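Long-range contact in hepatocyte growth factor-regulated tyrosine kinase substrate (Drosophila melanogaster, PDB 1DVP), which has an essential role in endosome membrane invagination and multivesicular body formation, binds ubiquitin and promotes degradation of activated tyrosine kinase receptors: residues 104-114 / 130-141. Residues are numbered along the deposited sequence; the frame is centred on the assembly and turned at random.
Sequences QKMLELVQTWA and MTILKAKGHTFP
With CG of Phe140 opposite its carbonyl carbon and beside its backbone N (chi1 -81°) and the Met130 chain fully extended from a CG anti to N (chi1 -167°), ring and thioether both arrive at the flank of helix 104-114. Leu107 lies over one ring face in a CH-pi contact, its CG 4.1 Å from the Phe140 centroid, while CE of Met130 sits over the opposite face toward its rim, 3.5 Å above the plane. Val110 CG1 packs 3.9 Å from Met130 CB and 4.1 Å from Phe140 CE2. Gln111, also extended, runs obliquely across the thioether, its CB 3.8 Å from Met130 SD and equally near Phe140 CD2. Replacing Gln111 by an alanine would probably open a gap beside Met130 CE, where CG and the amide end now pack on the methyl. After helix 125-135, Gly137 takes positive phi and the chain doubles back, and Pro141 packs its CG 4.0 Å from Glu108 CB. Leu107 and Leu133 also touch helix 84-96, and His138 hydrogen-bonds Glu95 there; helix 125-135 and its trailing loop thus pack on both helix 100-116 and helix 84-96 of the VHS superhelix. Apolar, CH-pi and sulfur-aliphatic packing carries most of the cohesion.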
loop_
_atom_site.group_PDB
_atom_site.type_symbol
_atom_site.label_atom_id
_atom_site.label_comp_id
_atom_site.label_asym_id
_atom_site.label_seq_id
_atom_site.Cartn_x
_atom_site.Cartn_y
_atom_site.Cartn_z
ATOM N N GLN A 104 -28.157 -3.414 24.638
ATOM C CA GLN A 104 -27.150 -4.372 24.193
ATOM C C GLN A 104 -25.856 -3.662 23.788
ATOM O O GLN A 104 -24.756 -4.106 24.128
ATOM C CB GLN A 104 -27.657 -5.193 23.003
ATOM C CG GLN A 104 -28.583 -6.346 23.390
ATOM C CD GLN A 104 -28.172 -6.980 24.706
ATOM O OE1 GLN A 104 -28.683 -6.610 25.747
ATOM N NE2 GLN A 104 -27.232 -7.915 24.663
ATOM N N LYS A 105 -25.995 -2.549 23.081
ATOM C CA LYS A 105 -24.824 -1.816 22.628
ATOM C C LYS A 105 -24.070 -1.235 23.810
ATOM O O LYS A 105 -22.839 -1.228 23.826
ATOM C CB LYS A 105 -25.232 -0.707 21.640
ATOM C CG LYS A 105 -24.055 0.100 21.074
ATOM C CD LYS A 105 -23.073 -0.762 20.269
ATOM C CE LYS A 105 -21.829 0.066 19.883
ATOM N NZ LYS A 105 -20.918 -0.673 18.962
ATOM N N MET A 106 -24.801 -0.764 24.812
ATOM C CA MET A 106 -24.154 -0.181 25.985
ATOM C C MET A 106 -23.421 -1.253 26.796
ATOM O O MET A 106 -22.331 -1.007 27.333
ATOM C CB MET A 106 -25.180 0.527 26.863
ATOM C CG MET A 106 -24.595 1.369 27.993
ATOM S SD MET A 106 -23.619 2.842 27.447
ATOM C CE MET A 106 -22.004 2.165 27.540
ATOM N N LEU A 107 -24.027 -2.437 26.882
ATOM C CA LEU A 107 -23.455 -3.553 27.616
ATOM C C LEU A 107 -22.150 -3.954 26.950
ATOM O O LEU A 107 -21.155 -4.204 27.616
ATOM C CB LEU A 107 -24.440 -4.730 27.648
ATOM C CG LEU A 107 -25.038 -5.087 29.034
ATOM C CD1 LEU A 107 -24.856 -3.951 30.047
ATOM C CD2 LEU A 107 -26.520 -5.451 28.857
ATOM N N GLU A 108 -22.164 -4.016 25.628
ATOM C CA GLU A 108 -20.964 -4.333 24.855
ATOM C C GLU A 108 -19.840 -3.293 25.104
ATOM O O GLU A 108 -18.696 -3.667 25.335
ATOM C CB GLU A 108 -21.330 -4.371 23.359
ATOM C CG GLU A 108 -20.156 -4.388 22.355
ATOM C CD GLU A 108 -20.585 -3.830 20.976
ATOM O OE1 GLU A 108 -20.002 -2.825 20.519
ATOM O OE2 GLU A 108 -21.528 -4.389 20.362
ATOM N N LEU A 109 -20.179 -2.004 25.082
ATOM C CA LEU A 109 -19.198 -0.931 25.272
ATOM C C LEU A 109 -18.583 -0.998 26.665
ATOM O O LEU A 109 -17.374 -0.889 26.825
ATOM C CB LEU A 109 -19.835 0.456 25.031
ATOM C CG LEU A 109 -20.334 0.736 23.586
ATOM C CD1 LEU A 109 -20.890 2.139 23.496
ATOM C CD2 LEU A 109 -19.217 0.581 22.569
ATOM N N VAL A 110 -19.428 -1.187 27.672
ATOM C CA VAL A 110 -18.932 -1.291 29.044
ATOM C C VAL A 110 -17.854 -2.368 29.149
ATOM O O VAL A 110 -16.838 -2.147 29.747
ATOM C CB VAL A 110 -20.055 -1.663 30.011
ATOM C CG1 VAL A 110 -19.432 -2.176 31.358
ATOM C CG2 VAL A 110 -20.964 -0.468 30.235
ATOM N N GLN A 111 -18.107 -3.532 28.552
ATOM C CA GLN A 111 -17.195 -4.679 28.559
ATOM C C GLN A 111 -15.970 -4.406 27.695
ATOM O O GLN A 111 -14.829 -4.727 28.070
ATOM C CB GLN A 111 -17.945 -5.925 28.052
ATOM C CG GLN A 111 -17.069 -7.113 27.757
ATOM C CD GLN A 111 -17.856 -8.329 27.269
ATOM O OE1 GLN A 111 -18.452 -8.318 26.179
ATOM N NE2 GLN A 111 -17.877 -9.380 28.089
ATOM N N THR A 112 -16.193 -3.816 26.518
ATOM C CA THR A 112 -15.072 -3.477 25.654
ATOM C C THR A 112 -14.158 -2.550 26.425
ATOM O O THR A 112 -12.946 -2.713 26.453
ATOM C CB THR A 112 -15.522 -2.719 24.397
ATOM O OG1 THR A 112 -16.256 -3.612 23.544
ATOM C CG2 THR A 112 -14.259 -2.141 23.666
ATOM N N TRP A 113 -14.765 -1.561 27.055
ATOM C CA TRP A 113 -13.982 -0.601 27.797
ATOM C C TRP A 113 -13.308 -1.212 29.030
ATOM O O TRP A 113 -12.197 -0.815 29.406
ATOM C CB TRP A 113 -14.874 0.585 28.162
ATOM C CG TRP A 113 -15.319 1.378 26.925
ATOM C CD1 TRP A 113 -14.627 1.504 25.750
ATOM C CD2 TRP A 113 -16.473 2.214 26.804
ATOM N NE1 TRP A 113 -15.275 2.368 24.908
ATOM C CE2 TRP A 113 -16.411 2.829 25.522
ATOM C CE3 TRP A 113 -17.553 2.523 27.647
ATOM C CZ2 TRP A 113 -17.394 3.735 25.068
ATOM C CZ3 TRP A 113 -18.541 3.438 27.184
ATOM C CH2 TRP A 113 -18.446 4.025 25.912
ATOM N N ALA A 114 -13.982 -2.172 29.662
ATOM C CA ALA A 114 -13.396 -2.819 30.829
ATOM C C ALA A 114 -12.104 -3.500 30.398
ATOM O O ALA A 114 -11.079 -3.343 31.052
ATOM C CB ALA A 114 -14.380 -3.846 31.435
ATOM N N MET A 130 -19.204 -3.232 35.532
ATOM C CA MET A 130 -19.531 -4.490 34.903
ATOM C C MET A 130 -19.739 -5.533 35.990
ATOM O O MET A 130 -20.631 -6.373 35.886
ATOM C CB MET A 130 -18.433 -4.942 33.953
ATOM C CG MET A 130 -18.900 -6.075 33.054
ATOM S SD MET A 130 -17.730 -6.584 31.785
ATOM C CE MET A 130 -18.412 -8.074 31.220
ATOM N N THR A 131 -18.921 -5.469 37.036
ATOM C CA THR A 131 -19.025 -6.402 38.152
ATOM C C THR A 131 -20.478 -6.397 38.620
ATOM O O THR A 131 -21.156 -7.421 38.647
ATOM C CB THR A 131 -18.129 -5.954 39.332
ATOM O OG1 THR A 131 -16.825 -5.609 38.849
ATOM C CG2 THR A 131 -17.993 -7.070 40.337
ATOM N N ILE A 132 -20.941 -5.207 38.963
ATOM C CA ILE A 132 -22.290 -4.990 39.439
ATOM C C ILE A 132 -23.377 -5.394 38.445
ATOM O O ILE A 132 -24.422 -5.896 38.833
ATOM C CB ILE A 132 -22.475 -3.520 39.790
ATOM C CG1 ILE A 132 -21.421 -3.110 40.822
ATOM C CG2 ILE A 132 -23.880 -3.286 40.276
ATOM C CD1 ILE A 132 -21.541 -1.682 41.321
ATOM N N LEU A 133 -23.136 -5.151 37.160
ATOM C CA LEU A 133 -24.100 -5.497 36.127
ATOM C C LEU A 133 -24.089 -7.003 35.897
ATOM O O LEU A 133 -25.130 -7.598 35.626
ATOM C CB LEU A 133 -23.775 -4.750 34.819
ATOM C CG LEU A 133 -24.005 -3.231 34.787
ATOM C CD1 LEU A 133 -23.078 -2.596 33.771
ATOM C CD2 LEU A 133 -25.461 -2.921 34.451
ATOM N N LYS A 134 -22.915 -7.622 35.989
ATOM C CA LYS A 134 -22.825 -9.070 35.796
ATOM C C LYS A 134 -23.331 -9.746 37.063
ATOM O O LYS A 134 -23.746 -10.907 37.045
ATOM C CB LYS A 134 -21.382 -9.514 35.491
ATOM C CG LYS A 134 -21.044 -9.569 34.002
ATOM C CD LYS A 134 -19.614 -10.044 33.732
ATOM C CE LYS A 134 -19.449 -11.565 33.815
ATOM N NZ LYS A 134 -19.859 -12.265 32.555
ATOM N N ALA A 135 -23.313 -8.988 38.154
ATOM C CA ALA A 135 -23.782 -9.467 39.446
ATOM C C ALA A 135 -25.279 -9.198 39.596
ATOM O O ALA A 135 -25.970 -9.911 40.313
ATOM C CB ALA A 135 -23.004 -8.777 40.567
ATOM N N LYS A 136 -25.770 -8.174 38.909
ATOM C CA LYS A 136 -27.187 -7.803 38.956
ATOM C C LYS A 136 -28.067 -8.665 38.034
ATOM O O LYS A 136 -29.279 -8.470 37.963
ATOM C CB LYS A 136 -27.344 -6.330 38.571
ATOM C CG LYS A 136 -28.760 -5.815 38.620
ATOM C CD LYS A 136 -28.898 -4.523 37.836
ATOM C CE LYS A 136 -27.758 -3.561 38.121
ATOM N NZ LYS A 136 -27.520 -3.392 39.584
ATOM N N GLY A 137 -27.464 -9.604 37.315
ATOM C CA GLY A 137 -28.261 -10.451 36.446
ATOM C C GLY A 137 -28.107 -10.209 34.956
ATOM O O GLY A 137 -28.524 -11.052 34.145
ATOM N N HIS A 138 -27.521 -9.067 34.589
ATOM C CA HIS A 138 -27.309 -8.720 33.183
ATOM C C HIS A 138 -26.307 -9.667 32.533
ATOM O O HIS A 138 -25.285 -9.992 33.128
ATOM C CB HIS A 138 -26.796 -7.283 33.064
ATOM C CG HIS A 138 -27.836 -6.236 33.324
ATOM N ND1 HIS A 138 -28.826 -5.931 32.417
ATOM C CD2 HIS A 138 -28.033 -5.416 34.384
ATOM C CE1 HIS A 138 -29.589 -4.969 32.907
ATOM N NE2 HIS A 138 -29.128 -4.637 34.099
ATOM N N THR A 139 -26.629 -10.118 31.319
ATOM C CA THR A 139 -25.774 -11.011 30.529
ATOM C C THR A 139 -25.006 -10.145 29.513
ATOM O O THR A 139 -25.608 -9.294 28.853
ATOM C CB THR A 139 -26.613 -12.057 29.730
ATOM O OG1 THR A 139 -27.304 -12.937 30.632
ATOM C CG2 THR A 139 -25.705 -12.885 28.822
ATOM N N PHE A 140 -23.696 -10.351 29.381
ATOM C CA PHE A 140 -22.910 -9.549 28.444
ATOM C C PHE A 140 -22.666 -10.250 27.123
ATOM O O PHE A 140 -22.566 -11.471 27.079
ATOM C CB PHE A 140 -21.566 -9.130 29.060
ATOM C CG PHE A 140 -21.667 -7.946 29.978
ATOM C CD1 PHE A 140 -22.145 -8.091 31.281
ATOM C CD2 PHE A 140 -21.335 -6.678 29.529
ATOM C CE1 PHE A 140 -22.289 -6.993 32.118
ATOM C CE2 PHE A 140 -21.476 -5.572 30.358
ATOM C CZ PHE A 140 -21.956 -5.729 31.658
ATOM N N PRO A 141 -22.556 -9.474 26.027
ATOM C CA PRO A 141 -22.322 -9.997 24.674
ATOM C C PRO A 141 -21.030 -10.784 24.595
ATOM O O PRO A 141 -20.258 -10.844 25.558
ATOM C CB PRO A 141 -22.265 -8.738 23.813
ATOM C CG PRO A 141 -23.116 -7.738 24.603
ATOM C CD PRO A 141 -22.670 -8.003 26.011
#